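Local coordinates for protein alpha-1,3-glucanase (Streptomyces thermodiastaticus, PDB 7C7D) that hydrolyses the alpha-1,3-glucosidic bonds of alpha-1,3-glucan as the catalytic unit of a thermostable family GH87 glycosidase, at residues Phe103-Ala108 against Ala193-Val198; Arg166-Arg171 against Ser266-Val271; Ala200-Pro205 against Val239-Pro244; Ala233-Gly238 against Gln257-Gln262. All coordinates share one frame; numbering follows the deposited sequence.

The four contacts follow the chain from an antiparallel beta domain into a right-handed parallel beta-helix. Contact 1 is partly buried and joins strands 100-104 and 188-196 of the antiparallel domain through aromatic and aliphatic packing. Contact 2, at the surface, crosses between the domains: an arginine of strand 163-169 lies on a tryptophan ahead of strand 269-272 and is bonded to a carbonyl. Contact 3, also superficial, lays the linker 200-205 on a tryptophan of strand 238-242. Contact 4 is partly buried and mainly polar, setting the end of helix 225-234 against strand 259-263. Contacts 3 and 4 lie on the neighbouring parallel strands 238-242 and 259-263, and Trp-267 of contact 2 touches Val-198 of contact 1.

Contact 1. Residues Phe103-Ala108 against Ala193-Val198; sequences FTVPRA and ADFEQV
The ring of Phe-195 meets three side chains of 103-108: Phe-103, Val-105 and Pro-106. Its edge is turned to the face of Phe-103 in an offset edge-to-face pair, with centroids 5.8 Å apart and planes at 63°. The closest approach of the two residues is Phe-195 CZ to Phe-103 CB, 3.6 Å. Pro-106 CD sits 4.0 Å from the centroid of the Phe-195 ring, an off-centre CH-pi contact, and the two side chains cross at about a right angle. Val-105 CG2 adds a looser touch, 4.2 Å from Phe-195 CE2. Phe-103 CG stands anti to its carbonyl carbon, on the side of the backbone N. The Phe-103 ring is covered on one face by the methyl of Ala-193, whose CB lies 4.0 Å from the ring centroid and 22° off its normal. An alanine in place of Phe-195 would probably open a gap beneath Pro-106 CD and leave the Phe-103 ring without its aromatic partner. Farther along, the aliphatic CD of Arg-107 passes 3.6 Å from Phe-195 O, while its NH2 is bonded to Thr-60 OG1. In the next shell, Val-179 packs on Phe-195 and Val-105, and Val-62 and Leu-181 pack on Phe-103. The two segments run in nearly the same direction, 14° apart, but their strands belong to different antiparallel sheets. Side chains packed between the facing sheets are typical of a beta-sandwich core, here in the domain that also binds the calcium ion.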
loop_
_atom_site.group_PDB
_atom_site.type_symbol
_atom_site.label_atom_id
_atom_site.label_comp_id
_atom_site.label_asym_id
_atom_site.label_seq_id
_atom_site.Cartn_x
_atom_site.Cartn_y
_atom_site.Cartn_z
ATOM N N PHE A 103 -1.676 21.319 14.361
ATOM C CA PHE A 103 -2.809 20.656 13.742
ATOM C C PHE A 103 -4.073 20.944 14.532
ATOM O O PHE A 103 -4.066 20.939 15.765
ATOM C CB PHE A 103 -2.597 19.143 13.746
ATOM C CG PHE A 103 -1.503 18.671 12.835
ATOM C CD1 PHE A 103 -1.777 18.332 11.523
ATOM C CD2 PHE A 103 -0.208 18.542 13.298
ATOM C CE1 PHE A 103 -0.772 17.890 10.684
ATOM C CE2 PHE A 103 0.799 18.099 12.466
ATOM C CZ PHE A 103 0.517 17.771 11.158
ATOM N N THR A 104 -5.166 21.167 13.816
ATOM C CA THR A 104 -6.482 21.150 14.432
ATOM C C THR A 104 -6.980 19.710 14.415
ATOM O O THR A 104 -7.068 19.087 13.351
ATOM C CB THR A 104 -7.444 22.084 13.704
ATOM O OG1 THR A 104 -6.989 23.433 13.861
ATOM C CG2 THR A 104 -8.845 21.961 14.294
ATOM N N VAL A 105 -7.271 19.179 15.597
ATOM C CA VAL A 105 -7.670 17.777 15.731
ATOM C C VAL A 105 -8.980 17.551 14.982
ATOM O O VAL A 105 -9.949 18.308 15.187
ATOM C CB VAL A 105 -7.805 17.422 17.221
ATOM C CG1 VAL A 105 -8.387 16.053 17.398
ATOM C CG2 VAL A 105 -6.446 17.516 17.899
ATOM N N PRO A 106 -9.064 16.556 14.093
ATOM C CA PRO A 106 -10.272 16.371 13.281
ATOM C C PRO A 106 -11.363 15.528 13.924
ATOM O O PRO A 106 -12.496 15.535 13.423
ATOM C CB PRO A 106 -9.717 15.654 12.041
ATOM C CG PRO A 106 -8.614 14.807 12.600
ATOM C CD PRO A 106 -7.971 15.661 13.670
ATOM N N ARG A 107 -11.063 14.820 15.010
ATOM C CA ARG A 107 -11.987 13.869 15.616
ATOM C C ARG A 107 -11.417 13.477 16.971
ATOM O O ARG A 107 -10.248 13.731 17.266
ATOM C CB ARG A 107 -12.110 12.615 14.754
ATOM C CG ARG A 107 -10.832 11.780 14.775
ATOM C CD ARG A 107 -10.858 10.675 13.753
ATOM N NE ARG A 107 -11.701 9.560 14.168
ATOM C CZ ARG A 107 -12.202 8.663 13.328
ATOM N NH1 ARG A 107 -12.958 7.675 13.784
ATOM N NH2 ARG A 107 -11.944 8.756 12.029
ATOM N N ALA A 108 -12.253 12.834 17.785
ATOM C CA ALA A 108 -11.789 12.302 19.060
ATOM C C ALA A 108 -10.616 11.366 18.830
ATOM O O ALA A 108 -10.674 10.477 17.977
ATOM C CB ALA A 108 -12.916 11.533 19.742
ATOM N N ALA A 193 -0.297 13.746 9.474
ATOM C CA ALA A 193 -0.491 13.173 10.798
ATOM C C ALA A 193 -1.845 12.482 10.861
ATOM O O ALA A 193 -2.841 13.000 10.344
ATOM C CB ALA A 193 -0.407 14.252 11.883
ATOM N N ASP A 194 -1.879 11.311 11.496
ATOM C CA ASP A 194 -3.096 10.525 11.660
ATOM C C ASP A 194 -3.532 10.596 13.118
ATOM O O ASP A 194 -2.722 10.371 14.026
ATOM C CB ASP A 194 -2.871 9.052 11.295
ATOM C CG ASP A 194 -2.231 8.854 9.930
ATOM O OD1 ASP A 194 -2.427 9.683 9.020
ATOM O OD2 ASP A 194 -1.525 7.835 9.774
ATOM N N PHE A 195 -4.812 10.893 13.343
ATOM C CA PHE A 195 -5.373 11.032 14.680
ATOM C C PHE A 195 -6.342 9.881 14.906
ATOM O O PHE A 195 -7.352 9.777 14.205
ATOM C CB PHE A 195 -6.069 12.386 14.802
ATOM C CG PHE A 195 -5.121 13.543 14.704
ATOM C CD1 PHE A 195 -4.747 14.059 13.470
ATOM C CD2 PHE A 195 -4.560 14.083 15.848
ATOM C CE1 PHE A 195 -3.859 15.117 13.383
ATOM C CE2 PHE A 195 -3.664 15.135 15.767
ATOM C CZ PHE A 195 -3.313 15.653 14.534
ATOM N N GLU A 196 -6.013 9.004 15.856
ATOM C CA GLU A 196 -6.705 7.733 16.035
ATOM C C GLU A 196 -7.234 7.600 17.455
ATOM O O GLU A 196 -6.589 8.035 18.417
ATOM C CB GLU A 196 -5.771 6.544 15.748
ATOM C CG GLU A 196 -6.479 5.190 15.765
ATOM C CD GLU A 196 -5.637 4.056 15.211
ATOM O OE1 GLU A 196 -4.559 4.322 14.635
ATOM O OE2 GLU A 196 -6.063 2.888 15.352
ATOM N N GLN A 197 -8.408 6.983 17.581
ATOM C CA GLN A 197 -8.943 6.562 18.869
ATOM C C GLN A 197 -8.581 5.097 19.066
ATOM O O GLN A 197 -9.147 4.216 18.407
ATOM C CB GLN A 197 -10.458 6.742 18.905
ATOM C CG GLN A 197 -11.057 6.438 20.262
ATOM C CD GLN A 197 -10.551 7.381 21.337
ATOM O OE1 GLN A 197 -10.369 6.986 22.488
ATOM N NE2 GLN A 197 -10.336 8.639 20.969
ATOM N N VAL A 198 -7.635 4.839 19.964
ATOM C CA VAL A 198 -7.183 3.490 20.271
ATOM C C VAL A 198 -7.842 3.050 21.568
ATOM O O VAL A 198 -7.810 3.776 22.568
ATOM C CB VAL A 198 -5.651 3.431 20.382
ATOM C CG1 VAL A 198 -5.200 2.063 20.885
ATOM C CG2 VAL A 198 -5.019 3.744 19.034
#

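Contact 2. Residues Arg166-Arg171 against Ser266-Val271; sequences RLLLGR and SWYSVV
Arg-166 and Trp-267 bury the most surface here, the arginine laid over one face of the indole. Arg-166 CD stands 3.7 Å from the centroid of the six-membered ring and 11° off its normal, a CH-pi contact. Farther out, CZ lies 4.3 Å from the centroid of the five-membered ring, a cation-pi contact with the guanidinium and ring planes 35° apart. The arginine chain is extended from CG to NE and crosses the tryptophan side chain obliquely. Ser-266 O then receives both terminal nitrogens: Arg-166 NH2 at 2.9 Å, in the carbonyl plane, and Arg-166 NH1 at 3.1 Å, from above that plane. The oxygen lies close to the guanidinium plane, and this end-on grip by two nitrogens probably restrains the rotation of the group. Leu-168, third in buried surface, puts CD2 3.6 Å from Trp-267 CE3 and its other methyl, CD1, 3.9 Å from Tyr-268 CE1. Tyr-268 OH itself is bonded to Ser-199 O. The contact joins strand 163-169 of the antiparallel domain to the turn that leads into strand 269-272 of the beta-helix. Trp-323 extends the aromatic cluster, making a cation-pi contact with Arg-166 and an edge-to-face pair with Trp-267. Strand 109-117 flanks it through Ala-111 and Thr-113, and strand 292-294 through Ile-294, which packs against both Arg-166 and Val-270.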
loop_
_atom_site.group_PDB
_atom_site.type_symbol
_atom_site.label_atom_id
_atom_site.label_comp_id
_atom_site.label_asym_id
_atom_site.label_seq_id
_atom_site.Cartn_x
_atom_site.Cartn_y
_atom_site.Cartn_z
ATOM N N ARG A 166 4.894 6.833 15.927
ATOM C CA ARG A 166 3.614 6.863 16.619
ATOM C C ARG A 166 3.801 7.064 18.114
ATOM O O ARG A 166 4.859 6.781 18.682
ATOM C CB ARG A 166 2.791 5.594 16.358
ATOM C CG ARG A 166 3.322 4.345 17.044
ATOM C CD ARG A 166 2.416 3.140 16.802
ATOM N NE ARG A 166 2.918 1.945 17.475
ATOM C CZ ARG A 166 2.257 0.796 17.569
ATOM N NH1 ARG A 166 1.046 0.671 17.043
ATOM N NH2 ARG A 166 2.805 -0.228 18.210
ATOM N N LEU A 167 2.730 7.527 18.755
ATOM C CA LEU A 167 2.753 7.793 20.184
ATOM C C LEU A 167 1.324 7.794 20.700
ATOM O O LEU A 167 0.450 8.432 20.103
ATOM C CB LEU A 167 3.384 9.167 20.433
ATOM C CG LEU A 167 3.794 9.590 21.840
ATOM C CD1 LEU A 167 4.517 8.463 22.553
ATOM C CD2 LEU A 167 4.667 10.831 21.760
ATOM N N LEU A 168 1.087 7.076 21.794
ATOM C CA LEU A 168 -0.133 7.292 22.557
ATOM C C LEU A 168 -0.022 8.641 23.254
ATOM O O LEU A 168 1.015 8.960 23.843
ATOM C CB LEU A 168 -0.310 6.186 23.599
ATOM C CG LEU A 168 -0.631 4.782 23.077
ATOM C CD1 LEU A 168 -0.476 3.741 24.178
ATOM C CD2 LEU A 168 -2.029 4.724 22.482
ATOM N N LEU A 169 -1.081 9.448 23.174
ATOM C CA LEU A 169 -0.994 10.800 23.718
ATOM C C LEU A 169 -1.057 10.838 25.241
ATOM O O LEU A 169 -0.671 11.851 25.834
ATOM C CB LEU A 169 -2.081 11.695 23.121
ATOM C CG LEU A 169 -1.966 11.982 21.621
ATOM C CD1 LEU A 169 -3.201 12.719 21.126
ATOM C CD2 LEU A 169 -0.702 12.765 21.301
ATOM N N GLY A 170 -1.520 9.769 25.888
ATOM C CA GLY A 170 -1.801 9.823 27.310
ATOM C C GLY A 170 -2.966 10.713 27.674
ATOM O O GLY A 170 -3.228 10.921 28.866
ATOM N N ARG A 171 -3.673 11.224 26.673
ATOM C CA ARG A 171 -4.765 12.172 26.783
ATOM C C ARG A 171 -5.731 11.794 25.673
ATOM O O ARG A 171 -5.347 11.142 24.701
ATOM C CB ARG A 171 -4.231 13.590 26.529
ATOM C CG ARG A 171 -5.038 14.736 27.099
ATOM C CD ARG A 171 -4.696 16.022 26.351
ATOM N NE ARG A 171 -5.236 17.210 27.005
ATOM C CZ ARG A 171 -4.501 18.147 27.600
ATOM N NH1 ARG A 171 -3.177 18.055 27.622
ATOM N NH2 ARG A 171 -5.097 19.185 28.171
ATOM N N SER A 266 -2.611 -3.607 19.040
ATOM C CA SER A 266 -1.348 -3.388 18.350
ATOM C C SER A 266 -0.558 -2.198 18.881
ATOM O O SER A 266 0.594 -2.019 18.472
ATOM C CB SER A 266 -1.600 -3.227 16.854
ATOM O OG SER A 266 -2.333 -2.041 16.618
ATOM N N TRP A 267 -1.134 -1.375 19.754
ATOM C CA TRP A 267 -0.382 -0.318 20.413
ATOM C C TRP A 267 0.179 -0.754 21.759
ATOM O O TRP A 267 0.898 0.024 22.391
ATOM C CB TRP A 267 -1.244 0.941 20.580
ATOM C CG TRP A 267 -1.579 1.594 19.266
ATOM C CD1 TRP A 267 -2.348 1.071 18.259
ATOM C CD2 TRP A 267 -1.148 2.883 18.811
ATOM N NE1 TRP A 267 -2.424 1.959 17.213
ATOM C CE2 TRP A 267 -1.700 3.078 17.526
ATOM C CE3 TRP A 267 -0.355 3.895 19.365
ATOM C CZ2 TRP A 267 -1.489 4.245 16.791
ATOM C CZ3 TRP A 267 -0.143 5.057 18.625
ATOM C CH2 TRP A 267 -0.710 5.219 17.353
ATOM N N TYR A 268 -0.109 -1.977 22.195
ATOM C CA TYR A 268 0.295 -2.461 23.513
ATOM C C TYR A 268 1.157 -3.710 23.468
ATOM O O TYR A 268 2.135 -3.802 24.217
ATOM C CB TYR A 268 -0.945 -2.747 24.370
ATOM C CG TYR A 268 -1.870 -1.567 24.485
ATOM C CD1 TYR A 268 -1.540 -0.471 25.270
ATOM C CD2 TYR A 268 -3.071 -1.539 23.793
ATOM C CE1 TYR A 268 -2.389 0.616 25.372
ATOM C CE2 TYR A 268 -3.921 -0.460 23.887
ATOM C CZ TYR A 268 -3.577 0.614 24.677
ATOM O OH TYR A 268 -4.431 1.692 24.765
ATOM N N SER A 269 0.803 -4.688 22.638
ATOM C CA SER A 269 1.556 -5.932 22.514
ATOM C C SER A 269 2.404 -5.837 21.254
ATOM O O SER A 269 1.880 -5.930 20.142
ATOM C CB SER A 269 0.604 -7.122 22.443
ATOM O OG SER A 269 -0.266 -7.148 23.564
ATOM N N VAL A 270 3.713 -5.673 21.426
ATOM C CA VAL A 270 4.599 -5.308 20.324
ATOM C C VAL A 270 5.693 -6.359 20.193
ATOM O O VAL A 270 6.511 -6.530 21.105
ATOM C CB VAL A 270 5.194 -3.904 20.515
ATOM C CG1 VAL A 270 6.091 -3.556 19.338
ATOM C CG2 VAL A 270 4.078 -2.873 20.658
ATOM N N VAL A 271 5.704 -7.062 19.064
ATOM C CA VAL A 271 6.755 -8.010 18.714
ATOM C C VAL A 271 7.768 -7.290 17.838
ATOM O O VAL A 271 7.397 -6.626 16.858
ATOM C CB VAL A 271 6.167 -9.225 17.976
ATOM C CG1 VAL A 271 7.270 -10.031 17.290
ATOM C CG2 VAL A 271 5.331 -10.090 18.916
#

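Contact 3. Residues Ala200-Pro205 against Val239-Pro244; sequences AAAGQP and VVWIPP
The segments 200-205 and 239-244 run almost antiparallel, 163° apart over their touching parts, with Gln-204 CA 6.5 Å from Trp-241 CA. The first is an irregular linker; the second begins as a strand and includes two prolines in the loop beyond. The indole of Trp-241 carries most of the contact. Gln-204 lies over one face, its CB 3.5 Å from the centroid of the five-membered ring and 13° off the normal. The glutamine chain runs on extended, and its amide settles nearly flat to the indole, with the planes 10° apart. Gln-204 NE2 is held by Ser-208 OG. Pro-205 CD comes 3.3 Å from Trp-241 CE3, its side chain crossing the indole at about a right angle, while Ala-202 O lies near the ring plane at the edge, 3.5 Å from Trp-241 CH2. An alanine in place of Trp-241 would probably leave Gln-204 and Pro-205 without the indole surface they rest on. Strand 238-242 stands between strands 209-210 and 259-263, Val-239 and Trp-241 bonding to Val-209 and Val-240 to Thr-260 and Gln-262, while helix 225-234 packs against Val-240 and Ile-242.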
loop_
_atom_site.group_PDB
_atom_site.type_symbol
_atom_site.label_atom_id
_atom_site.label_comp_id
_atom_site.label_asym_id
_atom_site.label_seq_id
_atom_site.Cartn_x
_atom_site.Cartn_y
_atom_site.Cartn_z
ATOM N N ALA A 200 -8.495 1.001 25.058
ATOM C CA ALA A 200 -7.634 0.564 26.144
ATOM C C ALA A 200 -7.167 -0.869 25.891
ATOM O O ALA A 200 -7.786 -1.631 25.141
ATOM C CB ALA A 200 -8.376 0.651 27.479
ATOM N N ALA A 201 -6.048 -1.226 26.515
ATOM C CA ALA A 201 -5.511 -2.570 26.366
ATOM C C ALA A 201 -6.552 -3.601 26.787
ATOM O O ALA A 201 -7.198 -3.457 27.828
ATOM C CB ALA A 201 -4.249 -2.718 27.213
ATOM N N ALA A 202 -6.729 -4.631 25.964
ATOM C CA ALA A 202 -7.704 -5.668 26.253
ATOM C C ALA A 202 -7.176 -6.620 27.321
ATOM O O ALA A 202 -5.969 -6.733 27.551
ATOM C CB ALA A 202 -8.037 -6.461 24.990
ATOM N N GLY A 203 -8.111 -7.310 27.986
ATOM C CA GLY A 203 -7.747 -8.294 28.980
ATOM C C GLY A 203 -7.558 -9.684 28.396
ATOM O O GLY A 203 -8.053 -10.003 27.318
ATOM N N GLN A 204 -6.843 -10.515 29.142
ATOM C CA GLN A 204 -6.527 -11.857 28.672
ATOM C C GLN A 204 -7.794 -12.705 28.599
ATOM O O GLN A 204 -8.528 -12.797 29.590
ATOM C CB GLN A 204 -5.528 -12.510 29.621
ATOM C CG GLN A 204 -5.297 -13.973 29.331
ATOM C CD GLN A 204 -4.162 -14.566 30.137
ATOM O OE1 GLN A 204 -3.642 -13.939 31.059
ATOM N NE2 GLN A 204 -3.766 -15.782 29.786
ATOM N N PRO A 205 -8.081 -13.335 27.462
ATOM C CA PRO A 205 -9.268 -14.192 27.371
ATOM C C PRO A 205 -9.122 -15.420 28.256
ATOM O O PRO A 205 -8.021 -15.925 28.484
ATOM C CB PRO A 205 -9.311 -14.591 25.889
ATOM C CG PRO A 205 -8.360 -13.670 25.189
ATOM C CD PRO A 205 -7.341 -13.269 26.193
ATOM N N VAL A 239 -5.943 -20.439 22.278
ATOM C CA VAL A 239 -5.505 -19.055 22.163
ATOM C C VAL A 239 -4.200 -18.888 22.919
ATOM O O VAL A 239 -4.100 -19.270 24.091
ATOM C CB VAL A 239 -6.568 -18.084 22.707
ATOM C CG1 VAL A 239 -6.052 -16.649 22.665
ATOM C CG2 VAL A 239 -7.867 -18.229 21.929
ATOM N N VAL A 240 -3.206 -18.319 22.246
ATOM C CA VAL A 240 -1.990 -17.833 22.878
ATOM C C VAL A 240 -2.162 -16.340 23.117
ATOM O O VAL A 240 -2.481 -15.585 22.189
ATOM C CB VAL A 240 -0.764 -18.103 21.992
ATOM C CG1 VAL A 240 0.447 -17.436 22.585
ATOM C CG2 VAL A 240 -0.532 -19.591 21.848
ATOM N N TRP A 241 -1.937 -15.918 24.352
ATOM C CA TRP A 241 -2.106 -14.531 24.759
ATOM C C TRP A 241 -0.744 -13.853 24.818
ATOM O O TRP A 241 0.208 -14.405 25.384
ATOM C CB TRP A 241 -2.762 -14.481 26.136
ATOM C CG TRP A 241 -2.865 -13.116 26.728
ATOM C CD1 TRP A 241 -2.245 -12.664 27.857
ATOM C CD2 TRP A 241 -3.652 -12.028 26.239
ATOM N NE1 TRP A 241 -2.597 -11.358 28.100
ATOM C CE2 TRP A 241 -3.459 -10.943 27.120
ATOM C CE3 TRP A 241 -4.498 -11.861 25.137
ATOM C CZ2 TRP A 241 -4.085 -9.711 26.936
ATOM C CZ3 TRP A 241 -5.123 -10.639 24.960
ATOM C CH2 TRP A 241 -4.911 -9.580 25.855
ATOM N N ILE A 242 -0.660 -12.665 24.230
ATOM C CA ILE A 242 0.547 -11.844 24.272
ATOM C C ILE A 242 0.230 -10.626 25.132
ATOM O O ILE A 242 -0.414 -9.681 24.647
ATOM C CB ILE A 242 0.985 -11.407 22.864
ATOM C CG1 ILE A 242 1.148 -12.604 21.920
ATOM C CG2 ILE A 242 2.276 -10.612 22.941
ATOM C CD1 ILE A 242 1.339 -12.198 20.458
ATOM N N PRO A 243 0.646 -10.597 26.395
ATOM C CA PRO A 243 0.360 -9.436 27.255
ATOM C C PRO A 243 1.036 -8.184 26.725
ATOM O O PRO A 243 1.986 -8.271 25.933
ATOM C CB PRO A 243 0.963 -9.842 28.610
ATOM C CG PRO A 243 1.138 -11.326 28.552
ATOM C CD PRO A 243 1.377 -11.658 27.109
ATOM N N PRO A 244 0.582 -7.002 27.147
ATOM C CA PRO A 244 1.293 -5.767 26.793
ATOM C C PRO A 244 2.779 -5.873 27.109
ATOM O O PRO A 244 3.177 -6.381 28.160
ATOM C CB PRO A 244 0.612 -4.710 27.667
ATOM C CG PRO A 244 -0.775 -5.231 27.856
ATOM C CD PRO A 244 -0.647 -6.733 27.917
#

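Contact 4. Residues Ala233-Gly238 against Gln257-Gln262; sequences AAAQGG and QNVTLQ
Gln-236 and Asn-258 cross with their amide planes 65° apart, and the glutamine amide is turned to the backbone of the facing segment. Gln-236 NE2 donates to Gln-257 O at 3.0 Å, nearly along the C=O axis, the acceptor lying somewhat out of the glutamine's amide plane. The side chain is bent at chi2, and NE2 has a second acceptor in Ile-232 O of the preceding helix. On the other branch of the amide, Gln-236 OE1 comes 3.5 Å from Asn-258 CB. One water joins three side chains here, donating to Gln-236 OE1 and Asn-258 OD1 and accepting from Gln-257 NE2. Gln-257 OE1, in turn, takes a bond from Ala-283 N. Helix 225-234 ends just before Ala-235, and a type II beta turn from Ala-235 to Gly-238, closed by Gly-238 N to Ala-235 O, leads the chain into strand 238-242. That strand lies parallel to strand 259-263 in the beta-helix, the pectate lyase-like fold, and the helix lies at the first turns of this coil. Within the turn, Gly-237 N donates to Asn-258 O at 2.7 Å, and its phi of 77° suits the third position of a type II turn. Farther along, Thr-260 N donates to Gly-238 O at 3.0 Å with an N-H...O angle of 165°. A further water links Gly-238 O to Thr-260 OG1. On the apolar side, Val-259 CG2 lies 4.4 Å from Ala-235 CB, and both residues pack on Val-240.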
loop_
_atom_site.group_PDB
_atom_site.type_symbol
_atom_site.label_atom_id
_atom_site.label_comp_id
_atom_site.label_asym_id
_atom_site.label_seq_id
_atom_site.Cartn_x
_atom_site.Cartn_y
_atom_site.Cartn_z
ATOM N N ALA A 233 2.572 -24.573 20.902
ATOM C CA ALA A 233 2.428 -26.013 21.081
ATOM C C ALA A 233 1.461 -26.347 22.211
ATOM O O ALA A 233 0.735 -27.344 22.130
ATOM C CB ALA A 233 3.797 -26.652 21.330
ATOM N N ALA A 234 1.424 -25.523 23.259
ATOM C CA ALA A 234 0.567 -25.783 24.411
ATOM C C ALA A 234 -0.862 -25.294 24.221
ATOM O O ALA A 234 -1.730 -25.637 25.032
ATOM C CB ALA A 234 1.161 -25.135 25.663
ATOM N N ALA A 235 -1.131 -24.509 23.181
ATOM C CA ALA A 235 -2.445 -23.913 22.965
ATOM C C ALA A 235 -3.068 -24.355 21.646
ATOM O O ALA A 235 -3.838 -23.609 21.040
ATOM C CB ALA A 235 -2.379 -22.389 23.056
ATOM N N GLN A 236 -2.755 -25.569 21.198
ATOM C CA GLN A 236 -3.330 -26.081 19.961
ATOM C C GLN A 236 -4.845 -26.187 20.090
ATOM O O GLN A 236 -5.361 -26.735 21.069
ATOM C CB GLN A 236 -2.726 -27.444 19.638
ATOM C CG GLN A 236 -1.309 -27.363 19.091
ATOM C CD GLN A 236 -1.244 -26.621 17.771
ATOM O OE1 GLN A 236 -1.570 -27.177 16.721
ATOM N NE2 GLN A 236 -0.833 -25.355 17.815
ATOM N N GLY A 237 -5.554 -25.654 19.098
ATOM C CA GLY A 237 -6.992 -25.517 19.172
ATOM C C GLY A 237 -7.466 -24.375 20.036
ATOM O O GLY A 237 -8.681 -24.219 20.221
ATOM N N GLY A 238 -6.550 -23.567 20.568
ATOM C CA GLY A 238 -6.912 -22.508 21.485
ATOM C C GLY A 238 -6.195 -21.202 21.221
ATOM O O GLY A 238 -5.865 -20.882 20.076
ATOM N N GLN A 257 -0.047 -23.436 13.301
ATOM C CA GLN A 257 -1.321 -23.964 12.841
ATOM C C GLN A 257 -2.211 -24.152 14.058
ATOM O O GLN A 257 -1.725 -24.276 15.184
ATOM C CB GLN A 257 -1.164 -25.291 12.084
ATOM C CG GLN A 257 -0.452 -26.402 12.860
ATOM C CD GLN A 257 -0.102 -27.607 11.985
ATOM O OE1 GLN A 257 0.217 -27.461 10.798
ATOM N NE2 GLN A 257 -0.160 -28.800 12.567
ATOM N N ASN A 258 -3.523 -24.157 13.818
ATOM C CA ASN A 258 -4.511 -24.490 14.846
ATOM C C ASN A 258 -4.316 -23.660 16.110
ATOM O O ASN A 258 -4.263 -24.182 17.224
ATOM C CB ASN A 258 -4.500 -25.984 15.171
ATOM C CG ASN A 258 -4.808 -26.843 13.970
ATOM O OD1 ASN A 258 -4.090 -27.797 13.670
ATOM N ND2 ASN A 258 -5.883 -26.513 13.274
ATOM N N VAL A 259 -4.195 -22.345 15.935
ATOM C CA VAL A 259 -3.890 -21.479 17.062
ATOM C C VAL A 259 -4.317 -20.061 16.730
ATOM O O VAL A 259 -4.256 -19.626 15.576
ATOM C CB VAL A 259 -2.386 -21.563 17.436
ATOM C CG1 VAL A 259 -1.527 -20.836 16.400
ATOM C CG2 VAL A 259 -2.149 -21.020 18.841
ATOM N N THR A 260 -4.762 -19.347 17.752
ATOM C CA THR A 260 -4.957 -17.911 17.699
ATOM C C THR A 260 -3.837 -17.272 18.503
ATOM O O THR A 260 -3.590 -17.661 19.651
ATOM C CB THR A 260 -6.313 -17.542 18.305
ATOM O OG1 THR A 260 -7.362 -18.057 17.476
ATOM C CG2 THR A 260 -6.461 -16.034 18.438
ATOM N N LEU A 261 -3.123 -16.348 17.883
ATOM C CA LEU A 261 -2.112 -15.548 18.560
ATOM C C LEU A 261 -2.717 -14.164 18.738
ATOM O O LEU A 261 -2.903 -13.430 17.761
ATOM C CB LEU A 261 -0.835 -15.499 17.725
ATOM C CG LEU A 261 0.471 -15.028 18.355
ATOM C CD1 LEU A 261 0.714 -15.706 19.680
ATOM C CD2 LEU A 261 1.629 -15.295 17.411
ATOM N N GLN A 262 -3.046 -13.821 19.978
ATOM C CA GLN A 262 -3.823 -12.630 20.273
ATOM C C GLN A 262 -3.087 -11.735 21.254
ATOM O O GLN A 262 -2.707 -12.175 22.347
ATOM C CB GLN A 262 -5.176 -13.015 20.857
ATOM C CG GLN A 262 -6.017 -11.822 21.256
ATOM C CD GLN A 262 -7.442 -12.205 21.551
ATOM O OE1 GLN A 262 -7.850 -13.343 21.317
ATOM N NE2 GLN A 262 -8.215 -11.259 22.069
HETATM O O HOH W 1 -2.053 -29.330 15.114
HETATM O O HOH W 2 0.417 -28.252 15.794
HETATM O O HOH W 3 -7.680 -20.822 17.894
#